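Local coordinates for protein RE68036p (Drosophila melanogaster, PDB 1SQH) that is of unknown function in detail but is probably an acyltransferase acting on glycine, with a fold related to that of the N-acetyltransferases, at residues E20-Y25 against F76-Y82; Q48-I54 against V206-K210; L85-Q91 against Q114-W118. One frame throughout, in Å; residues are numbered along the deposited sequence.

Contact 1: E20-Y25 against F76-Y82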
loop_
_atom_site.group_PDB
_atom_site.type_symbol
_atom_site.label_atom_id
_atom_site.label_comp_id
_atom_site.label_asym_id
_atom_site.label_seq_id
_atom_site.Cartn_x
_atom_site.Cartn_y
_atom_site.Cartn_z
ATOM N N GLU A 20 -18.717 -7.177 -0.484
ATOM C CA GLU A 20 -19.032 -8.124 0.585
ATOM C C GLU A 20 -17.738 -8.557 1.262
ATOM O O GLU A 20 -17.683 -8.720 2.475
ATOM C CB GLU A 20 -19.735 -9.365 0.033
ATOM C CG GLU A 20 -21.199 -9.180 -0.293
ATOM C CD GLU A 20 -21.850 -10.486 -0.716
ATOM O OE1 GLU A 20 -22.070 -10.679 -1.936
ATOM O OE2 GLU A 20 -22.134 -11.325 0.172
ATOM N N LEU A 21 -16.700 -8.763 0.457
ATOM C CA LEU A 21 -15.405 -9.168 0.989
ATOM C C LEU A 21 -14.911 -8.099 1.965
ATOM O O LEU A 21 -14.353 -8.411 3.021
ATOM C CB LEU A 21 -14.406 -9.327 -0.148
ATOM C CG LEU A 21 -13.030 -9.879 0.227
ATOM C CD1 LEU A 21 -13.162 -11.282 0.846
ATOM C CD2 LEU A 21 -12.166 -9.905 -1.029
ATOM N N LEU A 22 -15.118 -6.839 1.588
ATOM C CA LEU A 22 -14.719 -5.696 2.398
ATOM C C LEU A 22 -15.424 -5.685 3.763
ATOM O O LEU A 22 -14.777 -5.476 4.790
ATOM C CB LEU A 22 -15.027 -4.397 1.647
ATOM C CG LEU A 22 -14.934 -3.063 2.405
ATOM C CD1 LEU A 22 -13.518 -2.824 2.905
ATOM C CD2 LEU A 22 -15.340 -1.930 1.470
ATOM N N ASP A 23 -16.739 -5.905 3.784
ATOM C CA ASP A 23 -17.451 -5.896 5.063
ATOM C C ASP A 23 -17.155 -7.136 5.901
ATOM O O ASP A 23 -17.237 -7.100 7.129
ATOM C CB ASP A 23 -18.957 -5.776 4.865
ATOM C CG ASP A 23 -19.688 -5.583 6.179
ATOM O OD1 ASP A 23 -19.495 -4.524 6.814
ATOM O OD2 ASP A 23 -20.439 -6.493 6.594
ATOM N N LEU A 24 -16.823 -8.239 5.237
ATOM C CA LEU A 24 -16.493 -9.457 5.960
ATOM C C LEU A 24 -15.260 -9.198 6.797
ATOM O O LEU A 24 -15.202 -9.571 7.969
ATOM C CB LEU A 24 -16.180 -10.599 5.011
ATOM C CG LEU A 24 -17.318 -11.428 4.458
ATOM C CD1 LEU A 24 -16.698 -12.555 3.637
ATOM C CD2 LEU A 24 -18.172 -11.984 5.593
ATOM N N TYR A 25 -14.259 -8.575 6.186
ATOM C CA TYR A 25 -13.052 -8.281 6.927
ATOM C C TYR A 25 -13.360 -7.221 7.968
ATOM O O TYR A 25 -12.859 -7.288 9.094
ATOM C CB TYR A 25 -11.921 -7.835 5.993
ATOM C CG TYR A 25 -11.162 -9.003 5.392
ATOM C CD1 TYR A 25 -11.702 -9.759 4.350
ATOM C CD2 TYR A 25 -9.935 -9.398 5.918
ATOM C CE1 TYR A 25 -11.034 -10.891 3.851
ATOM C CE2 TYR A 25 -9.265 -10.519 5.431
ATOM C CZ TYR A 25 -9.815 -11.265 4.403
ATOM O OH TYR A 25 -9.154 -12.395 3.950
ATOM N N PHE A 76 -16.107 -17.416 -0.825
ATOM C CA PHE A 76 -15.213 -16.407 -0.289
ATOM C C PHE A 76 -15.648 -15.885 1.073
ATOM O O PHE A 76 -14.861 -15.258 1.779
ATOM C CB PHE A 76 -15.038 -15.248 -1.290
ATOM C CG PHE A 76 -16.195 -14.279 -1.343
ATOM C CD1 PHE A 76 -16.279 -13.220 -0.436
ATOM C CD2 PHE A 76 -17.173 -14.395 -2.329
ATOM C CE1 PHE A 76 -17.319 -12.285 -0.517
ATOM C CE2 PHE A 76 -18.217 -13.466 -2.416
ATOM C CZ PHE A 76 -18.288 -12.408 -1.509
ATOM N N ARG A 77 -16.892 -16.163 1.449
ATOM C CA ARG A 77 -17.423 -15.705 2.733
ATOM C C ARG A 77 -17.044 -16.545 3.956
ATOM O O ARG A 77 -16.877 -16.006 5.048
ATOM C CB ARG A 77 -18.948 -15.621 2.672
ATOM C CG ARG A 77 -19.489 -14.545 1.757
ATOM C CD ARG A 77 -20.920 -14.875 1.332
ATOM N NE ARG A 77 -20.948 -15.444 -0.010
ATOM C CZ ARG A 77 -21.201 -14.738 -1.110
ATOM N NH1 ARG A 77 -21.464 -13.441 -1.022
ATOM N NH2 ARG A 77 -21.154 -15.322 -2.302
ATOM N N THR A 78 -16.906 -17.853 3.791
ATOM C CA THR A 78 -16.592 -18.691 4.940
ATOM C C THR A 78 -15.213 -18.436 5.549
ATOM O O THR A 78 -15.078 -18.412 6.772
ATOM C CB THR A 78 -16.703 -20.195 4.591
ATOM O OG1 THR A 78 -15.458 -20.656 4.058
ATOM C CG2 THR A 78 -17.784 -20.419 3.557
ATOM N N TRP A 79 -14.195 -18.236 4.716
ATOM C CA TRP A 79 -12.836 -18.012 5.229
ATOM C C TRP A 79 -12.198 -16.708 4.754
ATOM O O TRP A 79 -11.028 -16.446 5.051
ATOM C CB TRP A 79 -11.906 -19.166 4.816
ATOM C CG TRP A 79 -12.396 -20.546 5.165
ATOM C CD1 TRP A 79 -12.566 -21.596 4.307
ATOM C CD2 TRP A 79 -12.728 -21.037 6.469
ATOM N NE1 TRP A 79 -12.980 -22.710 4.995
ATOM C CE2 TRP A 79 -13.088 -22.395 6.323
ATOM C CE3 TRP A 79 -12.755 -20.461 7.746
ATOM C CZ2 TRP A 79 -13.474 -23.189 7.413
ATOM C CZ3 TRP A 79 -13.141 -21.254 8.832
ATOM C CH2 TRP A 79 -13.495 -22.602 8.654
ATOM N N GLY A 80 -12.961 -15.914 4.005
ATOM C CA GLY A 80 -12.451 -14.656 3.481
ATOM C C GLY A 80 -11.290 -14.848 2.515
ATOM O O GLY A 80 -10.509 -13.928 2.276
ATOM N N THR A 81 -11.192 -16.045 1.948
ATOM C CA THR A 81 -10.106 -16.380 1.026
ATOM C C THR A 81 -10.106 -15.518 -0.237
ATOM O O THR A 81 -11.073 -15.506 -1.003
ATOM C CB THR A 81 -10.166 -17.891 0.634
ATOM O OG1 THR A 81 -10.127 -18.690 1.824
ATOM C CG2 THR A 81 -8.983 -18.276 -0.238
ATOM N N TYR A 82 -9.014 -14.793 -0.456
ATOM C CA TYR A 82 -8.935 -13.952 -1.632
ATOM C C TYR A 82 -7.506 -13.782 -2.121
ATOM O O TYR A 82 -6.532 -14.016 -1.400
ATOM C CB TYR A 82 -9.541 -12.573 -1.339
ATOM C CG TYR A 82 -8.541 -11.554 -0.850
ATOM C CD1 TYR A 82 -7.934 -10.662 -1.734
ATOM C CD2 TYR A 82 -8.176 -11.499 0.492
ATOM C CE1 TYR A 82 -6.989 -9.739 -1.294
ATOM C CE2 TYR A 82 -7.229 -10.573 0.945
ATOM C CZ TYR A 82 -6.641 -9.698 0.046
ATOM O OH TYR A 82 -5.716 -8.781 0.500
#

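Contact 2: Q48-I54 against V206-K210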
loop_
_atom_site.group_PDB
_atom_site.type_symbol
_atom_site.label_atom_id
_atom_site.label_comp_id
_atom_site.label_asym_id
_atom_site.label_seq_id
_atom_site.Cartn_x
_atom_site.Cartn_y
_atom_site.Cartn_z
ATOM N N GLN A 48 -14.076 6.787 -7.138
ATOM C CA GLN A 48 -13.547 8.028 -7.706
ATOM C C GLN A 48 -13.253 7.918 -9.204
ATOM O O GLN A 48 -13.765 8.694 -10.007
ATOM C CB GLN A 48 -12.262 8.435 -6.985
ATOM C CG GLN A 48 -12.356 8.533 -5.472
ATOM C CD GLN A 48 -10.993 8.770 -4.839
ATOM O OE1 GLN A 48 -10.320 9.759 -5.139
ATOM N NE2 GLN A 48 -10.577 7.859 -3.966
ATOM N N LEU A 49 -12.407 6.960 -9.569
ATOM C CA LEU A 49 -12.036 6.744 -10.960
ATOM C C LEU A 49 -13.270 6.561 -11.835
ATOM O O LEU A 49 -13.251 6.883 -13.030
ATOM C CB LEU A 49 -11.136 5.512 -11.082
ATOM C CG LEU A 49 -9.784 5.600 -10.368
ATOM C CD1 LEU A 49 -9.020 4.306 -10.540
ATOM C CD2 LEU A 49 -8.999 6.768 -10.929
ATOM N N SER A 50 -14.336 6.037 -11.233
ATOM C CA SER A 50 -15.592 5.823 -11.937
ATOM C C SER A 50 -16.220 7.182 -12.256
ATOM O O SER A 50 -16.476 7.503 -13.422
ATOM C CB SER A 50 -16.546 5.002 -11.067
ATOM O OG SER A 50 -17.800 4.843 -11.704
ATOM N N GLU A 51 -16.459 7.975 -11.213
ATOM C CA GLU A 51 -17.047 9.297 -11.380
ATOM C C GLU A 51 -16.195 10.171 -12.289
ATOM O O GLU A 51 -16.694 11.116 -12.900
ATOM C CB GLU A 51 -17.208 9.979 -10.024
ATOM C CG GLU A 51 -18.077 9.206 -9.053
ATOM C CD GLU A 51 -18.367 9.984 -7.784
ATOM O OE1 GLU A 51 -17.412 10.539 -7.200
ATOM O OE2 GLU A 51 -19.547 10.030 -7.367
ATOM N N ALA A 52 -14.904 9.857 -12.369
ATOM C CA ALA A 52 -13.976 10.607 -13.213
ATOM C C ALA A 52 -14.028 10.044 -14.630
ATOM O O ALA A 52 -13.150 10.314 -15.449
ATOM C CB ALA A 52 -12.555 10.499 -12.657
ATOM N N GLN A 53 -15.070 9.262 -14.898
ATOM C CA GLN A 53 -15.288 8.628 -16.198
ATOM C C GLN A 53 -14.014 8.151 -16.884
ATOM O O GLN A 53 -13.789 8.432 -18.058
ATOM C CB GLN A 53 -16.066 9.567 -17.134
ATOM C CG GLN A 53 -15.721 11.042 -16.995
ATOM C CD GLN A 53 -16.438 11.703 -15.827
ATOM O OE1 GLN A 53 -15.885 12.581 -15.158
ATOM N NE2 GLN A 53 -17.680 11.297 -15.587
ATOM N N ILE A 54 -13.193 7.414 -16.144
ATOM C CA ILE A 54 -11.945 6.878 -16.673
ATOM C C ILE A 54 -12.118 5.390 -16.998
ATOM O O ILE A 54 -12.298 4.560 -16.109
ATOM C CB ILE A 54 -10.782 7.041 -15.653
ATOM C CG1 ILE A 54 -10.570 8.524 -15.343
ATOM C CG2 ILE A 54 -9.495 6.431 -16.212
ATOM C CD1 ILE A 54 -9.471 8.783 -14.356
ATOM N N VAL A 206 -0.879 11.635 -7.149
ATOM C CA VAL A 206 -0.962 13.056 -6.854
ATOM C C VAL A 206 -2.328 13.541 -7.310
ATOM O O VAL A 206 -2.860 14.511 -6.783
ATOM C CB VAL A 206 0.148 13.868 -7.571
ATOM C CG1 VAL A 206 0.091 13.622 -9.056
ATOM C CG2 VAL A 206 -0.024 15.360 -7.283
ATOM N N ARG A 207 -2.911 12.834 -8.269
ATOM C CA ARG A 207 -4.214 13.225 -8.788
ATOM C C ARG A 207 -5.407 12.780 -7.943
ATOM O O ARG A 207 -6.284 13.593 -7.618
ATOM C CB ARG A 207 -4.399 12.703 -10.219
ATOM C CG ARG A 207 -5.734 13.100 -10.829
ATOM C CD ARG A 207 -5.917 12.578 -12.241
ATOM N NE ARG A 207 -7.236 12.948 -12.750
ATOM C CZ ARG A 207 -7.741 12.535 -13.909
ATOM N NH1 ARG A 207 -7.038 11.728 -14.693
ATOM N NH2 ARG A 207 -8.948 12.935 -14.285
ATOM N N PHE A 208 -5.435 11.497 -7.585
ATOM C CA PHE A 208 -6.545 10.934 -6.818
ATOM C C PHE A 208 -6.360 10.722 -5.322
ATOM O O PHE A 208 -7.333 10.446 -4.607
ATOM C CB PHE A 208 -6.974 9.633 -7.477
ATOM C CG PHE A 208 -7.642 9.842 -8.792
ATOM C CD1 PHE A 208 -8.923 10.387 -8.847
ATOM C CD2 PHE A 208 -6.981 9.561 -9.981
ATOM C CE1 PHE A 208 -9.537 10.647 -10.071
ATOM C CE2 PHE A 208 -7.588 9.819 -11.209
ATOM C CZ PHE A 208 -8.866 10.364 -11.250
ATOM N N ASN A 209 -5.128 10.847 -4.841
ATOM C CA ASN A 209 -4.849 10.670 -3.418
ATOM C C ASN A 209 -4.387 11.991 -2.813
ATOM O O ASN A 209 -4.072 12.942 -3.540
ATOM C CB ASN A 209 -3.757 9.603 -3.230
ATOM C CG ASN A 209 -4.281 8.328 -2.572
ATOM O OD1 ASN A 209 -5.483 8.044 -2.602
ATOM N ND2 ASN A 209 -3.378 7.553 -1.983
ATOM N N LYS A 210 -4.354 12.066 -1.486
ATOM C CA LYS A 210 -3.863 13.283 -0.842
ATOM C C LYS A 210 -2.332 13.213 -0.829
ATOM O O LYS A 210 -1.751 12.125 -0.862
ATOM C CB LYS A 210 -4.388 13.407 0.596
ATOM C CG LYS A 210 -5.885 13.671 0.696
ATOM C CD LYS A 210 -6.316 13.840 2.149
ATOM C CE LYS A 210 -7.839 13.870 2.307
ATOM N NZ LYS A 210 -8.469 15.141 1.861
HETATM O O HOH W 1 -8.284 8.522 -2.796
#

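Contact 3: L85-Q91 against Q114-W118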
loop_
_atom_site.group_PDB
_atom_site.type_symbol
_atom_site.label_atom_id
_atom_site.label_comp_id
_atom_site.label_asym_id
_atom_site.label_seq_id
_atom_site.Cartn_x
_atom_site.Cartn_y
_atom_site.Cartn_z
ATOM N N LEU A 85 -4.754 -9.130 -7.765
ATOM C CA LEU A 85 -3.694 -8.948 -8.738
ATOM C C LEU A 85 -3.675 -7.481 -9.140
ATOM O O LEU A 85 -4.717 -6.915 -9.494
ATOM C CB LEU A 85 -3.937 -9.842 -9.954
ATOM C CG LEU A 85 -3.772 -11.352 -9.719
ATOM C CD1 LEU A 85 -4.058 -12.103 -11.026
ATOM C CD2 LEU A 85 -2.365 -11.653 -9.244
ATOM N N HIS A 86 -2.490 -6.881 -9.051
ATOM C CA HIS A 86 -2.258 -5.471 -9.373
ATOM C C HIS A 86 -1.182 -5.316 -10.450
ATOM O O HIS A 86 -0.237 -6.108 -10.531
ATOM C CB HIS A 86 -1.848 -4.719 -8.093
ATOM C CG HIS A 86 -1.404 -3.303 -8.319
ATOM N ND1 HIS A 86 -0.108 -2.976 -8.667
ATOM C CD2 HIS A 86 -2.074 -2.129 -8.222
ATOM C CE1 HIS A 86 -0.001 -1.663 -8.770
ATOM N NE2 HIS A 86 -1.180 -1.124 -8.504
ATOM N N ARG A 87 -1.320 -4.286 -11.274
ATOM C CA ARG A 87 -0.359 -4.055 -12.337
ATOM C C ARG A 87 0.163 -2.620 -12.409
ATOM O O ARG A 87 -0.611 -1.660 -12.343
ATOM C CB ARG A 87 -0.988 -4.419 -13.686
ATOM C CG ARG A 87 -0.023 -4.374 -14.866
ATOM C CD ARG A 87 0.085 -5.755 -15.492
ATOM N NE ARG A 87 1.330 -6.445 -15.176
ATOM C CZ ARG A 87 1.430 -7.767 -15.043
ATOM N NH1 ARG A 87 0.356 -8.533 -15.185
ATOM N NH2 ARG A 87 2.603 -8.329 -14.787
ATOM N N ASP A 88 1.481 -2.494 -12.522
ATOM C CA ASP A 88 2.147 -1.207 -12.686
ATOM C C ASP A 88 3.401 -1.495 -13.521
ATOM O O ASP A 88 3.348 -1.478 -14.747
ATOM C CB ASP A 88 2.530 -0.582 -11.343
ATOM C CG ASP A 88 3.024 0.847 -11.503
ATOM O OD1 ASP A 88 3.122 1.287 -12.668
ATOM O OD2 ASP A 88 3.311 1.528 -10.494
ATOM N N ILE A 89 4.525 -1.760 -12.863
ATOM C CA ILE A 89 5.746 -2.105 -13.584
ATOM C C ILE A 89 5.738 -3.627 -13.684
ATOM O O ILE A 89 5.928 -4.192 -14.760
ATOM C CB ILE A 89 7.010 -1.677 -12.833
ATOM C CG1 ILE A 89 7.127 -0.151 -12.828
ATOM C CG2 ILE A 89 8.241 -2.293 -13.501
ATOM C CD1 ILE A 89 8.407 0.343 -12.171
ATOM N N VAL A 90 5.516 -4.276 -12.543
ATOM C CA VAL A 90 5.432 -5.733 -12.480
ATOM C C VAL A 90 4.045 -6.087 -11.932
ATOM O O VAL A 90 3.170 -5.223 -11.827
ATOM C CB VAL A 90 6.489 -6.334 -11.532
ATOM C CG1 VAL A 90 7.876 -5.954 -11.996
ATOM C CG2 VAL A 90 6.251 -5.851 -10.110
ATOM N N GLN A 91 3.844 -7.357 -11.598
ATOM C CA GLN A 91 2.572 -7.798 -11.045
ATOM C C GLN A 91 2.746 -7.874 -9.530
ATOM O O GLN A 91 3.753 -8.386 -9.032
ATOM C CB GLN A 91 2.183 -9.183 -11.599
ATOM C CG GLN A 91 0.849 -9.730 -11.058
ATOM C CD GLN A 91 0.622 -11.206 -11.385
ATOM O OE1 GLN A 91 1.380 -12.082 -10.946
ATOM N NE2 GLN A 91 -0.429 -11.486 -12.153
ATOM N N GLN A 114 -2.579 -20.038 -12.508
ATOM C CA GLN A 114 -1.567 -19.733 -13.509
ATOM C C GLN A 114 -1.678 -18.253 -13.849
ATOM O O GLN A 114 -1.178 -17.807 -14.878
ATOM C CB GLN A 114 -1.790 -20.566 -14.771
ATOM C CG GLN A 114 -1.821 -22.062 -14.528
ATOM C CD GLN A 114 -2.000 -22.836 -15.811
ATOM O OE1 GLN A 114 -2.990 -22.652 -16.530
ATOM N NE2 GLN A 114 -1.040 -23.708 -16.115
ATOM N N LEU A 115 -2.348 -17.496 -12.984
ATOM C CA LEU A 115 -2.507 -16.066 -13.219
ATOM C C LEU A 115 -1.354 -15.281 -12.599
ATOM O O LEU A 115 -1.181 -14.097 -12.891
ATOM C CB LEU A 115 -3.836 -15.571 -12.639
ATOM C CG LEU A 115 -5.115 -16.312 -13.039
ATOM C CD1 LEU A 115 -6.323 -15.542 -12.507
ATOM C CD2 LEU A 115 -5.202 -16.442 -14.547
ATOM N N ILE A 116 -0.572 -15.949 -11.752
ATOM C CA ILE A 116 0.559 -15.328 -11.069
ATOM C C ILE A 116 1.855 -15.516 -11.855
ATOM O O ILE A 116 2.165 -16.614 -12.313
ATOM C CB ILE A 116 0.739 -15.917 -9.652
ATOM C CG1 ILE A 116 -0.477 -15.577 -8.788
ATOM C CG2 ILE A 116 1.994 -15.372 -9.022
ATOM C CD1 ILE A 116 -0.417 -16.136 -7.384
ATOM N N GLU A 117 2.616 -14.438 -12.000
ATOM C CA GLU A 117 3.863 -14.473 -12.756
ATOM C C GLU A 117 5.077 -14.772 -11.872
ATOM O O GLU A 117 5.942 -13.924 -11.657
ATOM C CB GLU A 117 4.010 -13.144 -13.499
ATOM C CG GLU A 117 2.706 -12.750 -14.190
ATOM C CD GLU A 117 2.788 -11.438 -14.937
ATOM O OE1 GLU A 117 3.696 -10.638 -14.628
ATOM O OE2 GLU A 117 1.934 -11.194 -15.818
ATOM N N TRP A 118 5.123 -16.005 -11.373
ATOM C CA TRP A 118 6.195 -16.479 -10.502
ATOM C C TRP A 118 7.574 -16.281 -11.092
ATOM O O TRP A 118 8.546 -16.090 -10.367
ATOM C CB TRP A 118 6.040 -17.977 -10.222
ATOM C CG TRP A 118 4.759 -18.366 -9.571
ATOM C CD1 TRP A 118 3.709 -19.009 -10.149
ATOM C CD2 TRP A 118 4.397 -18.149 -8.206
ATOM N NE1 TRP A 118 2.712 -19.211 -9.228
ATOM C CE2 TRP A 118 3.109 -18.692 -8.026
ATOM C CE3 TRP A 118 5.040 -17.545 -7.114
ATOM C CZ2 TRP A 118 2.446 -18.652 -6.796
ATOM C CZ3 TRP A 118 4.380 -17.504 -5.890
ATOM C CH2 TRP A 118 3.095 -18.057 -5.744
HETATM O O HOH W 2 5.494 -9.820 -12.762
#

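Contact 1: E20-Y25 against F76-Y82
This is a buried helix-to-turn contact in the N-terminal half of the chain. One face of helix 15-29 packs on residues 76-82, a short, weakly bonded helix at about 76-79 and the loop that leads into strand 82-87. Together the two segments bury 440 Å². Leu-21 and Leu-24 supply most of the apolar surface of the helix. Leu-21 CD1 lies 3.9 Å from Phe-76 CD1, and Leu-21 CD2 lies 3.8 Å from Tyr-82 CB, so this leucine spans from the start of the segment to its end. Leu-24 CD1 sits 3.4 Å from Arg-77 CA and 4.1 Å from Phe-76 CD1. The Phe-76 ring turns its edge to Glu-20, with CZ 3.7 Å from Glu-20 CB.

The region is consistent with a GNAT-like (N-acetyltransferase) fold, in which helices pack on a mixed, mostly antiparallel sheet. Helix 15-29 also packs on helix 34-51 through Leu-21 and Leu-22, which both touch Leu-39. Tyr-25 reaches the turn from the side. Its OH donates a hydrogen bond to Gly-80 O at 2.6 Å, and its ring meets Trp-98 edge-to-face. Gly-80 ends the helical turn with positive phi. A CB modelled there would come within 3.1 Å of Tyr-25 CE1, so the tight approach suits a residue with no side chain. Tyr-82 opens the strand, and its OH hydrogen-bonds to Ser-94 and His-35. At the more exposed end, Glu-20 OE2 and Arg-77 NH1 form a salt bridge at 2.5 Å. The angle of its hydrogen bond is poor, so that bond is weak.

Contact 2: Q48-I54 against V206-K210
The apolar part of this surface contact centres on one ring. Phe-208, the last helical residue of 199-208, points at the C-terminal end of helix 34-51. Leu-49 CD2 sits over the face of the ring, 3.5 Å from its centroid and 18° off the normal, a CH-pi contact. Ala-52 CB approaches the ring edge, 4.0 Å from Phe-208 CZ. Ile-54 CD1 is 3.5 Å from that same Phe-208 CZ. Leu-64 touches both Leu-49 and Phe-208.

The way helix 34-51 ends brings Ile-54 into place. It closes in a Schellman motif, with Gln-53 as the C-prime residue at positive phi. Ile-54 N bonds to Leu-49 O at 3.2 Å, and Gln-53 N bonds to Ser-50 O at 2.7 Å. The chain turns back, and Ile-54 follows Ala-52 onto the Phe-208 side. Ile-54 CD1 also lies over one face of the Arg-207 guanidinium, 3.8 Å from NH1.

The polar link runs through water 1. It accepts from Gln-48 NE2 at 2.7 Å and donates to Phe-208 O and Asn-209 OD1, both at 2.8 Å. Gln-48 OE1 is 3.1 Å from Phe-208 O, but both are acceptors and do not bond. Asn-209 OD1 also accepts from Trp-45 NE1, while Asn-209 ND2 bonds to Asn-229 O.

Contact 3: L85-Q91 against Q114-W118
Residues 114-118 form a loop between helix 104-112 and strand 123-128. They pass beside the beta hairpin formed by strands 82-87 and 91-96. Leu-115 makes the first contact. Its CB lies 3.8 Å from Leu-85 CD1, and its carbonyl O accepts a hydrogen bond from Gln-91 NE2 at 2.8 Å. Tyr-69 of strand 67-71 touches both leucines. Ile-116 adds a looser apolar touch, with CG1 4.4 Å from Leu-85 CD2. Its CA passes 3.4 Å from Gln-91 OE1.

Glu-117 is the centre of an inverse gamma turn and makes the main polar contacts. Its backbone N donates to Gln-91 OE1 at 2.9 Å. Its carboxylate pairs with Arg-87 in a two-pronged salt bridge. Arg-87 NH2 to Glu-117 OE1 is 2.6 Å, and Arg-87 NH1 to Glu-117 OE2 is 3.2 Å. Water 2 donates to Glu-117 OE1 at 2.7 Å and accepts from Gln-91 N at 3.2 Å. Gln-91 thus uses its amide to satisfy two backbone groups two residues apart, as a neighbouring strand might. These amide bonds to the loop backbone and the Arg-87/Glu-117 charge pair hold an irregular loop to the hairpin.

Contacts 1 and 3 belong to the N-terminal half and adjoin in sequence through strand 82-87. Contact 1 closes before contact 3 opens, and their centres are 22 Å apart. Contact 2 spans much more of the chain: 151 residues separate its segments, and it joins the end of helix 34-51 to helix 199-208 in the C-terminal half. Contact 3 is nested inside that loop, with nearest atoms about 10 Å away. Contacts 1 and 2 interleave along the chain through the consecutive helices 15-29 and 34-51. Their centres are 26 Å apart and their nearest atoms about 12 Å. No ligand or active-site residue is identified at any of the three contacts.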